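Local structure of putative transcriptional regulator, LysR family (Vibrio parahaemolyticus, 3OXN) at residues L34-P39 and R216-R221; P82-I87 and R201-P206; D111-H116 and L185-T190. The protein probably regulates transcription as a DNA-binding LysR-family factor, of which this chain is the substrate-binding (effector) part, without the helix-turn-helix region. All blocks are in the same frame, centred on the assembly; numbering follows the deposited sequence.

Interaction 1: L34-P39 and R216-R221; sequences LPFALP and REECSR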
loop_
_atom_site.group_PDB
_atom_site.type_symbol
_atom_site.label_atom_id
_atom_site.label_comp_id
_atom_site.label_asym_id
_atom_site.label_seq_id
_atom_site.Cartn_x
_atom_site.Cartn_y
_atom_site.Cartn_z
ATOM N N LEU A 34 -6.630 -4.392 9.789
ATOM C CA LEU A 34 -5.775 -3.988 10.885
ATOM C C LEU A 34 -6.060 -2.581 11.411
ATOM O O LEU A 34 -6.151 -2.391 12.618
ATOM C CB LEU A 34 -4.306 -4.202 10.518
ATOM C CG LEU A 34 -4.047 -5.713 10.524
ATOM C CD1 LEU A 34 -3.170 -6.160 9.378
ATOM C CD2 LEU A 34 -3.473 -6.149 11.862
ATOM N N PRO A 35 -6.214 -1.590 10.522
ATOM C CA PRO A 35 -6.606 -0.287 11.073
ATOM C C PRO A 35 -7.755 -0.473 12.066
ATOM O O PRO A 35 -7.748 0.065 13.175
ATOM C CB PRO A 35 -7.077 0.481 9.839
ATOM C CG PRO A 35 -6.278 -0.097 8.718
ATOM C CD PRO A 35 -6.030 -1.551 9.059
ATOM N N PHE A 36 -8.736 -1.265 11.653
ATOM C CA PHE A 36 -9.856 -1.610 12.505
ATOM C C PHE A 36 -9.375 -2.275 13.806
ATOM O O PHE A 36 -9.776 -1.884 14.908
ATOM C CB PHE A 36 -10.799 -2.530 11.740
ATOM C CG PHE A 36 -12.083 -2.820 12.455
ATOM C CD1 PHE A 36 -13.235 -2.101 12.162
ATOM C CD2 PHE A 36 -12.144 -3.813 13.416
ATOM C CE1 PHE A 36 -14.425 -2.370 12.816
ATOM C CE2 PHE A 36 -13.330 -4.088 14.074
ATOM C CZ PHE A 36 -14.470 -3.365 13.774
ATOM N N ALA A 37 -8.503 -3.267 13.677
ATOM C CA ALA A 37 -8.090 -4.080 14.819
ATOM C C ALA A 37 -6.993 -3.448 15.675
ATOM O O ALA A 37 -6.634 -3.990 16.714
ATOM C CB ALA A 37 -7.652 -5.470 14.344
ATOM N N LEU A 38 -6.447 -2.316 15.244
ATOM C CA LEU A 38 -5.299 -1.739 15.946
ATOM C C LEU A 38 -5.635 -0.976 17.243
ATOM O O LEU A 38 -4.862 -1.000 18.187
ATOM C CB LEU A 38 -4.437 -0.883 15.004
ATOM C CG LEU A 38 -3.321 -1.593 14.220
ATOM C CD1 LEU A 38 -2.827 -0.739 13.088
ATOM C CD2 LEU A 38 -2.160 -1.974 15.116
ATOM N N PRO A 39 -6.782 -0.285 17.292
ATOM C CA PRO A 39 -7.033 0.482 18.517
ATOM C C PRO A 39 -7.198 -0.397 19.753
ATOM O O PRO A 39 -6.650 -0.075 20.808
ATOM C CB PRO A 39 -8.322 1.230 18.195
ATOM C CG PRO A 39 -8.305 1.360 16.705
ATOM C CD PRO A 39 -7.704 0.088 16.207
ATOM N N ARG A 216 -8.164 -12.316 15.758
ATOM C CA ARG A 216 -9.303 -13.204 15.540
ATOM C C ARG A 216 -10.631 -12.570 15.929
ATOM O O ARG A 216 -11.580 -12.593 15.159
ATOM C CB ARG A 216 -9.108 -14.491 16.336
ATOM C CG ARG A 216 -9.646 -15.743 15.678
ATOM C CD ARG A 216 -9.753 -16.906 16.673
ATOM N NE ARG A 216 -8.679 -16.925 17.672
ATOM N N GLU A 217 -10.705 -12.003 17.127
ATOM C CA GLU A 217 -11.978 -11.495 17.625
ATOM C C GLU A 217 -12.308 -10.101 17.095
ATOM O O GLU A 217 -13.467 -9.665 17.157
ATOM C CB GLU A 217 -12.014 -11.514 19.153
ATOM C CG GLU A 217 -10.922 -10.702 19.787
ATOM C CD GLU A 217 -11.295 -10.236 21.178
ATOM O OE1 GLU A 217 -12.204 -10.862 21.780
ATOM O OE2 GLU A 217 -10.684 -9.245 21.656
ATOM N N GLU A 218 -11.290 -9.408 16.587
ATOM C CA GLU A 218 -11.484 -8.114 15.927
ATOM C C GLU A 218 -11.963 -8.310 14.493
ATOM O O GLU A 218 -12.846 -7.595 14.031
ATOM C CB GLU A 218 -10.200 -7.287 15.967
ATOM C CG GLU A 218 -9.911 -6.661 17.324
ATOM C CD GLU A 218 -11.013 -5.697 17.766
ATOM O OE1 GLU A 218 -11.503 -4.918 16.912
ATOM O OE2 GLU A 218 -11.396 -5.731 18.965
ATOM N N CYS A 219 -11.368 -9.280 13.799
ATOM C CA CYS A 219 -11.884 -9.758 12.519
ATOM C C CYS A 219 -13.305 -10.232 12.729
ATOM O O CYS A 219 -14.224 -9.834 12.012
ATOM C CB CYS A 219 -11.074 -10.948 12.020
ATOM S SG CYS A 219 -9.569 -10.542 11.144
ATOM N N SER A 220 -13.475 -11.105 13.715
ATOM C CA SER A 220 -14.796 -11.591 14.080
ATOM C C SER A 220 -15.661 -10.356 14.244
ATOM O O SER A 220 -16.682 -10.207 13.575
ATOM C CB SER A 220 -14.737 -12.384 15.387
ATOM O OG SER A 220 -15.318 -13.673 15.236
ATOM N N ARG A 221 -15.209 -9.447 15.104
ATOM C CA ARG A 221 -15.925 -8.206 15.380
ATOM C C ARG A 221 -16.249 -7.456 14.090
ATOM O O ARG A 221 -17.302 -6.832 13.967
ATOM C CB ARG A 221 -15.088 -7.323 16.304
ATOM C CG ARG A 221 -15.853 -6.736 17.474
ATOM C CD ARG A 221 -15.022 -5.672 18.197
ATOM N NE ARG A 221 -15.059 -4.336 17.581
ATOM C CZ ARG A 221 -16.028 -3.876 16.782
ATOM N NH1 ARG A 221 -15.948 -2.644 16.288
ATOM N NH2 ARG A 221 -17.083 -4.631 16.473
#
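Ala37 and Glu218 bring two helices together, their CA atoms 5.4 Å apart, where the axis of 34-39 passes that of 216-221 at 9.3 Å and the N-to-C directions differ by 120°. Alanine suits the crossing, since its methyl adds little bulk: its CB lies 3.5 Å from Glu218 CB. Beside it Phe36 reaches over to the second helix. Its CG is anti to the backbone N (chi1 -173°), which carries the ring past Glu218 to Arg221. There the ring's CZ lies over one face of the Arg221 guanidinium, offset toward its rim, with the two planes 47° apart, while CE2 comes within 3.5 Å of Glu218 OE1. A phenylalanine suits this place because its flat, apolar ring can fill the angle between diverging helices and still border on charged groups.

Glu218 is buried, and its chain bends at chi2; its OE2 forms a salt bridge with Arg40, one turn beyond Phe36, whereas the pairing of its OE1 with Arg221 NE in its own helix is long, at 3.7 Å. The Phe36 ring also packs on Leu222 and Lys225. Helix 28-44, which follows the first strand, thus meets the C-terminal helix 206-227 in one lobe of the two-lobed, periplasmic-binding-protein-like fold of LysR substrate-binding domains.

Interaction 2: P82-I87 and R201-P206; sequences PLRSEI and RCEHSP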
loop_
_atom_site.group_PDB
_atom_site.type_symbol
_atom_site.label_atom_id
_atom_site.label_comp_id
_atom_site.label_asym_id
_atom_site.label_seq_id
_atom_site.Cartn_x
_atom_site.Cartn_y
_atom_site.Cartn_z
ATOM N N PRO A 82 3.684 -27.075 5.964
ATOM C CA PRO A 82 3.387 -27.113 7.402
ATOM C C PRO A 82 3.287 -25.742 8.093
ATOM O O PRO A 82 3.797 -25.567 9.214
ATOM C CB PRO A 82 4.616 -27.835 7.944
ATOM C CG PRO A 82 5.698 -27.192 7.158
ATOM C CD PRO A 82 5.131 -27.267 5.740
ATOM N N LEU A 83 2.645 -24.780 7.440
ATOM C CA LEU A 83 2.383 -23.491 8.077
ATOM C C LEU A 83 1.014 -23.497 8.731
ATOM O O LEU A 83 0.030 -23.915 8.136
ATOM C CB LEU A 83 2.479 -22.341 7.075
ATOM C CG LEU A 83 3.880 -21.991 6.593
ATOM C CD1 LEU A 83 3.837 -20.723 5.772
ATOM C CD2 LEU A 83 4.769 -21.807 7.786
ATOM N N ARG A 84 0.958 -23.037 9.965
ATOM C CA ARG A 84 -0.307 -22.942 10.673
ATOM C C ARG A 84 -1.217 -21.907 10.015
ATOM O O ARG A 84 -0.767 -20.880 9.510
ATOM C CB ARG A 84 -0.042 -22.598 12.126
ATOM C CG ARG A 84 1.031 -23.482 12.704
ATOM C CD ARG A 84 0.493 -24.864 12.778
ATOM N NE ARG A 84 -0.916 -24.758 13.142
ATOM C CZ ARG A 84 -1.614 -25.694 13.778
ATOM N NH1 ARG A 84 -1.032 -26.840 14.136
ATOM N NH2 ARG A 84 -2.899 -25.475 14.047
ATOM N N SER A 85 -2.506 -22.186 10.000
ATOM C CA SER A 85 -3.407 -21.281 9.329
ATOM C C SER A 85 -4.798 -21.454 9.874
ATOM O O SER A 85 -5.186 -22.554 10.244
ATOM C CB SER A 85 -3.408 -21.563 7.829
ATOM O OG SER A 85 -3.766 -22.907 7.592
ATOM N N GLU A 86 -5.546 -20.362 9.923
ATOM C CA GLU A 86 -6.957 -20.444 10.242
ATOM C C GLU A 86 -7.690 -19.406 9.390
ATOM O O GLU A 86 -7.150 -18.332 9.154
ATOM C CB GLU A 86 -7.180 -20.192 11.736
ATOM C CG GLU A 86 -7.609 -18.783 12.066
ATOM C CD GLU A 86 -8.097 -18.639 13.502
ATOM O OE1 GLU A 86 -7.360 -19.053 14.421
ATOM O OE2 GLU A 86 -9.219 -18.108 13.702
ATOM N N ILE A 87 -8.896 -19.719 8.908
ATOM C CA ILE A 87 -9.661 -18.719 8.158
ATOM C C ILE A 87 -10.135 -17.616 9.092
ATOM O O ILE A 87 -10.469 -17.865 10.247
ATOM C CB ILE A 87 -10.858 -19.321 7.417
ATOM C CG1 ILE A 87 -10.396 -20.441 6.492
ATOM C CG2 ILE A 87 -11.571 -18.263 6.622
ATOM C CD1 ILE A 87 -11.462 -20.957 5.574
ATOM N N ARG A 201 6.665 -22.595 14.689
ATOM C CA ARG A 201 7.526 -21.923 15.665
ATOM C C ARG A 201 6.827 -20.827 16.487
ATOM O O ARG A 201 7.324 -20.430 17.547
ATOM C CB ARG A 201 8.763 -21.347 14.961
ATOM C CG ARG A 201 9.112 -19.923 15.381
ATOM C CD ARG A 201 9.485 -19.073 14.161
ATOM N NE ARG A 201 10.609 -19.669 13.445
ATOM C CZ ARG A 201 11.132 -19.195 12.318
ATOM N NH1 ARG A 201 10.620 -18.097 11.756
ATOM N NH2 ARG A 201 12.167 -19.830 11.754
ATOM N N CYS A 202 5.696 -20.329 15.993
ATOM C CA CYS A 202 4.950 -19.307 16.718
ATOM C C CYS A 202 3.648 -19.867 17.259
ATOM O O CYS A 202 2.801 -19.118 17.747
ATOM C CB CYS A 202 4.631 -18.107 15.824
ATOM S SG CYS A 202 6.022 -17.046 15.393
ATOM N N GLU A 203 3.488 -21.181 17.166
ATOM C CA GLU A 203 2.226 -21.813 17.528
ATOM C C GLU A 203 1.964 -21.743 19.021
ATOM O O GLU A 203 0.841 -21.472 19.462
ATOM C CB GLU A 203 2.221 -23.272 17.083
ATOM C CG GLU A 203 1.011 -24.023 17.542
ATOM C CD GLU A 203 -0.246 -23.506 16.888
ATOM O OE1 GLU A 203 -0.457 -23.811 15.696
ATOM O OE2 GLU A 203 -1.028 -22.806 17.569
ATOM N N HIS A 204 3.010 -21.994 19.802
ATOM C CA HIS A 204 2.874 -22.078 21.249
ATOM C C HIS A 204 3.568 -20.940 21.980
ATOM O O HIS A 204 3.919 -21.062 23.154
ATOM C CB HIS A 204 3.342 -23.444 21.756
ATOM C CG HIS A 204 2.322 -24.523 21.566
ATOM N ND1 HIS A 204 1.273 -24.716 22.440
ATOM C CD2 HIS A 204 2.166 -25.438 20.581
ATOM C CE1 HIS A 204 0.522 -25.713 22.011
ATOM N NE2 HIS A 204 1.040 -26.167 20.882
ATOM N N SER A 205 3.759 -19.825 21.288
ATOM C CA SER A 205 4.227 -18.627 21.959
ATOM C C SER A 205 3.052 -17.899 22.610
ATOM O O SER A 205 2.106 -17.511 21.926
ATOM C CB SER A 205 4.940 -17.701 20.984
ATOM O OG SER A 205 5.437 -16.566 21.669
ATOM N N PRO A 206 3.112 -17.721 23.940
ATOM C CA PRO A 206 2.120 -16.967 24.725
ATOM C C PRO A 206 1.747 -15.629 24.078
ATOM O O PRO A 206 0.572 -15.244 24.116
ATOM C CB PRO A 206 2.846 -16.706 26.043
ATOM C CG PRO A 206 3.851 -17.816 26.154
ATOM C CD PRO A 206 4.217 -18.238 24.769
#
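One face of the Arg84 guanidinium is occupied by the carboxylate of Glu203, whose CD sits 4.0 Å above the plane and over the centre of the group. The two planes stand nearly perpendicular, 78° apart, and of the two carboxylate oxygens OE1 is the one that does the touching. It lies 2.8 Å from Arg84 NE and 2.9 Å from Arg84 CZ, well out of the guanidinium plane. None of the arginine N-H groups points at it, so the salt bridge rests on charge alone and lacks the directional bonds of an edge-on pair.

The arginine is folded to offer this face. Bends at chi2 and chi3 curl the chain back, and the same oxygen therefore also lies against its methylenes, 3.2 Å from Arg84 CD. Glu203 reaches across from the loop with CG anti to its backbone N (chi1 174°) and then bends at chi2 (66°). The backbones remain well separated, with the CA atoms of Arg84 and Glu203 7.4 Å apart; long, oppositely charged side chains suit such a gap at the surface, since they can span it while staying near solvent.

Glu203 has further, weaker partners: OE1 receives a weak hydrogen bond from Trp198 NE1, and OE2 forms a long ion pair with Arg212. The contact thereby ties strand 83-89, outermost in its sheet within this chain, to the loop that leaves the adjacent antiparallel strand 194-199 and leads into helix 206-227.

Interaction 3: D111-H116 and L185-T190; sequences DDYLSH and LPFQFT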
loop_
_atom_site.group_PDB
_atom_site.type_symbol
_atom_site.label_atom_id
_atom_site.label_comp_id
_atom_site.label_asym_id
_atom_site.label_seq_id
_atom_site.Cartn_x
_atom_site.Cartn_y
_atom_site.Cartn_z
ATOM N N ASP A 111 -23.355 -6.479 -19.293
ATOM C CA ASP A 111 -22.942 -5.770 -20.484
ATOM C C ASP A 111 -22.296 -4.444 -20.125
ATOM O O ASP A 111 -21.219 -4.148 -20.609
ATOM C CB ASP A 111 -24.080 -5.527 -21.473
ATOM C CG ASP A 111 -23.641 -4.635 -22.639
ATOM O OD1 ASP A 111 -22.602 -4.950 -23.276
ATOM O OD2 ASP A 111 -24.311 -3.610 -22.907
ATOM N N ASP A 112 -22.935 -3.642 -19.285
ATOM C CA ASP A 112 -22.359 -2.344 -18.937
ATOM C C ASP A 112 -20.958 -2.525 -18.375
ATOM O O ASP A 112 -20.022 -1.810 -18.753
ATOM C CB ASP A 112 -23.226 -1.609 -17.915
ATOM C CG ASP A 112 -24.686 -1.544 -18.320
ATOM O OD1 ASP A 112 -25.363 -2.602 -18.316
ATOM O OD2 ASP A 112 -25.148 -0.424 -18.630
ATOM N N TYR A 113 -20.820 -3.483 -17.466
ATOM C CA TYR A 113 -19.526 -3.792 -16.876
ATOM C C TYR A 113 -18.488 -4.019 -17.989
ATOM O O TYR A 113 -17.432 -3.374 -18.020
ATOM C CB TYR A 113 -19.666 -5.025 -15.975
ATOM C CG TYR A 113 -18.462 -5.361 -15.128
ATOM C CD1 TYR A 113 -17.620 -6.401 -15.473
ATOM C CD2 TYR A 113 -18.185 -4.649 -13.968
ATOM C CE1 TYR A 113 -16.530 -6.714 -14.701
ATOM C CE2 TYR A 113 -17.101 -4.947 -13.188
ATOM C CZ TYR A 113 -16.267 -5.984 -13.555
ATOM O OH TYR A 113 -15.157 -6.290 -12.784
ATOM N N LEU A 114 -18.816 -4.912 -18.917
ATOM C CA LEU A 114 -17.914 -5.306 -20.000
ATOM C C LEU A 114 -17.629 -4.234 -21.074
ATOM O O LEU A 114 -16.790 -4.455 -21.948
ATOM C CB LEU A 114 -18.422 -6.591 -20.668
ATOM C CG LEU A 114 -17.904 -7.915 -20.096
ATOM C CD1 LEU A 114 -17.611 -7.824 -18.619
ATOM C CD2 LEU A 114 -18.894 -9.032 -20.373
ATOM N N SER A 115 -18.299 -3.084 -21.006
ATOM C CA SER A 115 -18.109 -2.032 -22.004
ATOM C C SER A 115 -17.240 -0.889 -21.515
ATOM O O SER A 115 -17.075 0.097 -22.218
ATOM C CB SER A 115 -19.448 -1.410 -22.420
ATOM O OG SER A 115 -20.541 -2.246 -22.109
ATOM N N HIS A 116 -16.721 -0.985 -20.301
ATOM C CA HIS A 116 -16.028 0.155 -19.706
ATOM C C HIS A 116 -14.605 -0.197 -19.282
ATOM O O HIS A 116 -14.306 -1.371 -19.020
ATOM C CB HIS A 116 -16.819 0.684 -18.500
ATOM C CG HIS A 116 -18.048 1.457 -18.863
ATOM N ND1 HIS A 116 -18.061 2.833 -18.953
ATOM C CD2 HIS A 116 -19.306 1.049 -19.142
ATOM C CE1 HIS A 116 -19.277 3.240 -19.280
ATOM N NE2 HIS A 116 -20.051 2.177 -19.402
ATOM N N LEU A 185 -20.974 -6.657 -8.362
ATOM C CA LEU A 185 -20.454 -7.308 -9.549
ATOM C C LEU A 185 -21.623 -7.876 -10.322
ATOM O O LEU A 185 -22.388 -8.667 -9.773
ATOM C CB LEU A 185 -19.541 -8.457 -9.149
ATOM C CG LEU A 185 -18.162 -8.109 -8.621
ATOM C CD1 LEU A 185 -17.494 -9.386 -8.162
ATOM C CD2 LEU A 185 -17.359 -7.400 -9.698
ATOM N N PRO A 186 -21.754 -7.504 -11.609
ATOM C CA PRO A 186 -22.888 -7.908 -12.434
ATOM C C PRO A 186 -22.789 -9.370 -12.799
ATOM O O PRO A 186 -23.248 -9.752 -13.875
ATOM C CB PRO A 186 -22.717 -7.075 -13.707
ATOM C CG PRO A 186 -21.582 -6.164 -13.461
ATOM C CD PRO A 186 -20.751 -6.795 -12.405
ATOM N N PHE A 187 -22.171 -10.170 -11.938
ATOM C CA PHE A 187 -22.125 -11.608 -12.152
ATOM C C PHE A 187 -22.037 -12.383 -10.849
ATOM O O PHE A 187 -21.867 -11.805 -9.774
ATOM C CB PHE A 187 -20.992 -12.008 -13.110
ATOM C CG PHE A 187 -19.632 -11.521 -12.696
ATOM C CD1 PHE A 187 -18.842 -12.269 -11.835
ATOM C CD2 PHE A 187 -19.129 -10.325 -13.185
ATOM C CE1 PHE A 187 -17.570 -11.824 -11.471
ATOM C CE2 PHE A 187 -17.851 -9.874 -12.823
ATOM C CZ PHE A 187 -17.076 -10.623 -11.969
ATOM N N GLN A 188 -22.188 -13.696 -10.954
ATOM C CA GLN A 188 -22.109 -14.553 -9.792
ATOM C C GLN A 188 -20.648 -14.715 -9.474
ATOM O O GLN A 188 -19.865 -15.148 -10.321
ATOM C CB GLN A 188 -22.734 -15.923 -10.067
ATOM C CG GLN A 188 -23.011 -16.734 -8.796
ATOM C CD GLN A 188 -22.772 -18.231 -8.978
ATOM O OE1 GLN A 188 -22.988 -18.782 -10.063
ATOM N NE2 GLN A 188 -22.314 -18.894 -7.911
ATOM N N PHE A 189 -20.284 -14.340 -8.256
ATOM C CA PHE A 189 -18.914 -14.452 -7.782
ATOM C C PHE A 189 -18.987 -14.788 -6.307
ATOM O O PHE A 189 -19.637 -14.087 -5.529
ATOM C CB PHE A 189 -18.150 -13.141 -7.995
ATOM C CG PHE A 189 -16.713 -13.197 -7.562
ATOM C CD1 PHE A 189 -15.761 -13.812 -8.360
ATOM C CD2 PHE A 189 -16.317 -12.632 -6.360
ATOM C CE1 PHE A 189 -14.450 -13.882 -7.962
ATOM C CE2 PHE A 189 -14.999 -12.688 -5.952
ATOM C CZ PHE A 189 -14.059 -13.319 -6.761
ATOM N N THR A 190 -18.322 -15.871 -5.928
ATOM C CA THR A 190 -18.469 -16.421 -4.591
ATOM C C THR A 190 -17.297 -16.010 -3.697
ATOM O O THR A 190 -16.153 -16.385 -3.946
ATOM C CB THR A 190 -18.620 -17.963 -4.653
ATOM O OG1 THR A 190 -19.544 -18.316 -5.700
ATOM C CG2 THR A 190 -19.123 -18.505 -3.322
#
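The short helix 110-114 lies beside the irregular segment 185-190, which it approaches most nearly at Tyr113 and Pro186, with 6.9 Å between the two CA atoms. Both residues direct their CB atoms at the opposite segment. The tyrosine is central, and three consecutive residues of the loop gather round its side chain. Pro186 comes first, crossing it at about a right angle. Its CG packs on Tyr113 CB at 3.4 Å, and its CD stands over one face of the tyrosine ring in a CH-pi contact, 4.1 Å from the centroid and 26° off the normal. Proline fits here because its rigid ring presents C-H groups to an aromatic face with little conformational freedom to lose.

Phe187 approaches farther along, turning an edge toward the tyrosine face in an offset edge-to-face pair. The ring centroids are 5.8 Å apart and the planes make 71°, with Phe187 CE2 nearest Tyr113 CE1 at 3.9 Å. The CG of Phe187 is placed between the backbone N and the carbonyl carbon (chi1 55°), which sets one face of the ring over Leu185, whose CB lies against its centre. Leu185 in turn sends CD2 toward the phenol end, 4.3 Å from Tyr113 CZ.

Tyrosine suits this buried site because its ring packs among apolar groups while its OH, at the far end, is hydrogen-bonded to Thr165 OG1 on strand 163-167. On the helix side, Ser115 OG donates to Asp111 O. Around this contact, His118 of strand 117-120 meets the tyrosine ring edge-to-face, Leu185 packs on Val93 and Cys95 of strand 93-98, and Phe187 rests on Ile131 and Ala134 of helix 125-134.

Interactions 1 and 2 belong to one lobe and interaction 3 to the other, each lobe built round its own mixed five-stranded sheet. The centres of interactions 1 and 2 are about 18 Å apart, and the two meet where Arg216 CG packs 3.1 Å from Glu86 OE2; helix 206-227, into which the loop of 201-206 leads, carries 216-221. Interaction 3 lies on the opposite side of the chain's centre from both, about 31 Å from interaction 1 and about 38 Å from interaction 2, centre to centre. In sequence the pairs enclose one another: 34-39 opens first and 216-221 closes last, with 82-87 and 201-206 inside, and 111-116 and 185-190 innermost. The second lobe is thus an insertion in the first, as in periplasmic-binding-protein folds.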